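PDB 5DWD: esterase from Pelagibacterium halotolerans, which probably hydrolyses carboxylic ester bonds, as a carboxylesterase of the alpha/beta hydrolase superfamily. Local coordinates for residues L46-G51 with P76-V81. Residues are numbered along the deposited sequence; the frame is centred on the assembly and turned at random.
Sequences LLHGYG and PNAPHV
His48 reaches segment 76-81 by a hydrogen bond through NE2 alone, while ND1 turns back to its own segment. At NE2, Ala78 N donates at 2.9 Å, with an N-H...N angle of 157°. The donor is tilted 18° out of the ring plane. At the other nitrogen, His48 ND1 donates to its own neighbour, Gly49 O, at 2.8 Å, and here the oxygen lies almost exactly in the ring plane. Since NE2 accepts and ND1 donates, the pattern is consistent with the proton sitting on ND1. A chi1 of 69° sets CG between the backbone N and the carbonyl carbon, which lets ND1 turn back to Gly49 while NE2 faces 76-81. A phenylalanine here would probably leave Ala78 N without its acceptor and Gly49 O without its donor.

Segment 46-51 takes in the end of strand 42-47 and the loop after it, and 76-81 begins just past the neighbouring parallel strand 71-74, in the central sheet of an alpha/beta hydrolase fold; helix 54-65 forms the crossover between these strands. One water links the two backbones: it donates to Leu46 O and to Pro76 O and accepts from His48 N, the last at 2.8 Å, so three backbone groups are satisfied at once.

Van der Waals contacts add to this. Ala78 CB lies 3.4 Å from His48 NE2, and Asn77 CA meets the imidazole edge in plane. Pro76 CD rests 3.5 Å from Leu46 O. The one apolar side-chain pair is Leu47 CD2 with Pro76 CG at 4.0 Å, the two crossing at a slant. Beyond the segments, Trp91 meets the His48 ring and donates through NE1 to His48 O.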
ATOM      1  N   LEU B  46       0.705  20.122   3.055  1.00 14.17           N
ATOM      2  CA  LEU B  46       2.118  20.495   3.119  1.00 16.23           C
ATOM      3  C   LEU B  46       2.490  20.871   4.519  1.00 16.18           C
ATOM      4  O   LEU B  46       1.902  21.746   5.072  1.00 15.74           O
ATOM      5  CB  LEU B  46       2.358  21.746   2.228  1.00 14.82           C
ATOM      6  CG  LEU B  46       1.965  21.590   0.777  1.00 17.22           C
ATOM      7  CD1 LEU B  46       1.606  22.910   0.127  1.00 21.13           C
ATOM      8  CD2 LEU B  46       3.100  20.933  -0.008  1.00 18.32           C
ATOM      9  N   LEU B  47       3.538  20.239   5.068  1.00 16.18           N
ATOM     10  CA  LEU B  47       3.928  20.396   6.480  1.00 14.84           C
ATOM     11  C   LEU B  47       5.298  21.080   6.538  1.00 14.19           C
ATOM     12  O   LEU B  47       6.335  20.486   6.104  1.00 14.23           O
ATOM     13  CB  LEU B  47       3.944  19.069   7.209  1.00 14.49           C
ATOM     14  CG  LEU B  47       2.681  18.191   7.137  1.00 14.96           C
ATOM     15  CD1 LEU B  47       2.905  16.912   7.942  1.00 15.84           C
ATOM     16  CD2 LEU B  47       1.497  18.992   7.693  1.00 15.34           C
ATOM     17  N   HIS B  48       5.291  22.270   7.127  1.00 12.96           N
ATOM     18  CA  HIS B  48       6.558  23.076   7.262  1.00 13.05           C
ATOM     19  C   HIS B  48       7.552  22.553   8.293  1.00 13.80           C
ATOM     20  O   HIS B  48       7.227  21.706   9.157  1.00 14.61           O
ATOM     21  CB  HIS B  48       6.230  24.541   7.500  1.00 15.19           C
ATOM     22  CG  HIS B  48       5.620  24.809   8.829  1.00 14.71           C
ATOM     23  ND1 HIS B  48       6.368  24.786   9.990  1.00 16.33           N
ATOM     24  CD2 HIS B  48       4.335  25.039   9.216  1.00 15.34           C
ATOM     25  CE1 HIS B  48       5.599  25.075  11.027  1.00 17.78           C
ATOM     26  NE2 HIS B  48       4.351  25.168  10.595  1.00 17.46           N
ATOM     27  N   GLY B  49       8.781  23.081   8.208  1.00 13.70           N
ATOM     28  CA  GLY B  49       9.827  22.727   9.143  1.00 14.50           C
ATOM     29  C   GLY B  49       9.839  23.580  10.386  1.00 13.66           C
ATOM     30  O   GLY B  49       9.078  24.544  10.552  1.00 13.53           O
ATOM     31  N   TYR B  50      10.782  23.261  11.280  1.00 13.93           N
ATOM     32  CA  TYR B  50      10.927  23.973  12.516  1.00 14.50           C
ATOM     33  C   TYR B  50      11.314  25.406  12.278  1.00 14.44           C
ATOM     34  O   TYR B  50      12.240  25.697  11.528  1.00 14.68           O
ATOM     35  CB  TYR B  50      12.036  23.301  13.344  1.00 14.37           C
ATOM     36  CG  TYR B  50      12.350  23.928  14.677  1.00 14.90           C
ATOM     37  CD1 TYR B  50      11.602  23.523  15.863  1.00 15.53           C
ATOM     38  CD2 TYR B  50      13.330  24.844  14.833  1.00 17.53           C
ATOM     39  CE1 TYR B  50      11.898  24.100  17.104  1.00 15.38           C
ATOM     40  CE2 TYR B  50      13.646  25.402  16.125  1.00 17.36           C
ATOM     41  CZ  TYR B  50      12.908  25.041  17.217  1.00 18.86           C
ATOM     42  OH  TYR B  50      13.212  25.596  18.480  1.00 19.44           O
ATOM     43  N   GLY B  51      10.503  26.332  12.789  1.00 15.40           N
ATOM     44  CA  GLY B  51      10.699  27.740  12.663  1.00 13.95           C
ATOM     45  C   GLY B  51      10.140  28.389  11.410  1.00 15.75           C
ATOM     46  O   GLY B  51      10.295  29.603  11.260  1.00 16.98           O
ATOM     47  N   PRO B  76      -0.932  23.817   6.889  1.00 16.51           N
ATOM     48  CA  PRO B  76      -1.230  24.282   8.248  1.00 18.51           C
ATOM     49  C   PRO B  76      -0.047  24.807   8.972  1.00 21.23           C
ATOM     50  O   PRO B  76       1.091  24.307   8.792  1.00 18.70           O
ATOM     51  CB  PRO B  76      -1.750  23.055   8.940  1.00 20.17           C
ATOM     52  CG  PRO B  76      -1.197  21.920   8.136  1.00 18.03           C
ATOM     53  CD  PRO B  76      -1.090  22.379   6.746  1.00 17.57           C
ATOM     54  N   ASN B  77      -0.297  25.841   9.761  1.00 18.78           N
ATOM     55  CA  ASN B  77       0.713  26.228  10.741  1.00 19.00           C
ATOM     56  C   ASN B  77       0.766  25.162  11.845  1.00 18.64           C
ATOM     57  O   ASN B  77      -0.273  24.717  12.317  1.00 18.86           O
ATOM     58  CB  ASN B  77       0.415  27.572  11.348  1.00 18.86           C
ATOM     59  CG  ASN B  77       0.410  28.675  10.353  1.00 20.14           C
ATOM     60  OD1 ASN B  77       1.322  28.795   9.483  1.00 19.63           O
ATOM     61  ND2 ASN B  77      -0.570  29.588  10.502  1.00 22.96           N
ATOM     62  N   ALA B  78       1.975  24.776  12.293  1.00 17.16           N
ATOM     63  CA  ALA B  78       2.129  23.871  13.381  1.00 17.79           C
ATOM     64  C   ALA B  78       1.542  24.526  14.657  1.00 20.73           C
ATOM     65  O   ALA B  78       1.397  25.739  14.714  1.00 19.57           O
ATOM     66  CB  ALA B  78       3.605  23.546  13.545  1.00 18.40           C
ATOM     67  N   PRO B  79       1.252  23.693  15.659  1.00 23.87           N
ATOM     68  CA  PRO B  79       0.428  24.135  16.718  1.00 28.27           C
ATOM     69  C   PRO B  79       1.074  25.028  17.778  1.00 27.53           C
ATOM     70  O   PRO B  79       0.386  25.570  18.620  1.00 29.84           O
ATOM     71  CB  PRO B  79      -0.037  22.811  17.348  1.00 25.22           C
ATOM     72  CG  PRO B  79       0.959  21.787  16.943  1.00 31.12           C
ATOM     73  CD  PRO B  79       1.356  22.226  15.592  1.00 25.48           C
ATOM     74  N   HIS B  80       2.374  25.160  17.769  1.00 23.50           N
ATOM     75  CA  HIS B  80       3.064  25.917  18.795  1.00 23.26           C
ATOM     76  C   HIS B  80       3.978  26.952  18.174  1.00 21.66           C
ATOM     77  O   HIS B  80       4.623  26.700  17.142  1.00 19.88           O
ATOM     78  CB  HIS B  80       3.960  24.939  19.508  1.00 24.72           C
ATOM     79  CG  HIS B  80       3.269  23.705  19.994  1.00 32.30           C
ATOM     80  ND1 HIS B  80       2.387  23.713  21.056  1.00 34.48           N
ATOM     81  CD2 HIS B  80       3.325  22.420  19.558  1.00 36.03           C
ATOM     82  CE1 HIS B  80       1.926  22.486  21.255  1.00 35.81           C
ATOM     83  NE2 HIS B  80       2.488  21.683  20.367  1.00 40.45           N
ATOM     84  N   VAL B  81       4.149  28.096  18.826  1.00 20.86           N
ATOM     85  CA  VAL B  81       5.185  29.041  18.428  1.00 19.49           C
ATOM     86  C   VAL B  81       6.534  28.374  18.577  1.00 19.28           C
ATOM     87  O   VAL B  81       6.835  27.629  19.540  1.00 18.63           O
ATOM     88  CB  VAL B  81       5.105  30.330  19.277  1.00 22.49           C
ATOM     89  CG1 VAL B  81       6.262  31.271  19.033  1.00 23.61           C
ATOM     90  CG2 VAL B  81       3.759  31.019  19.040  1.00 25.01           C
TER
HETATM   91  O   HOH W   1       2.840  23.660   6.759  1.00 14.93           O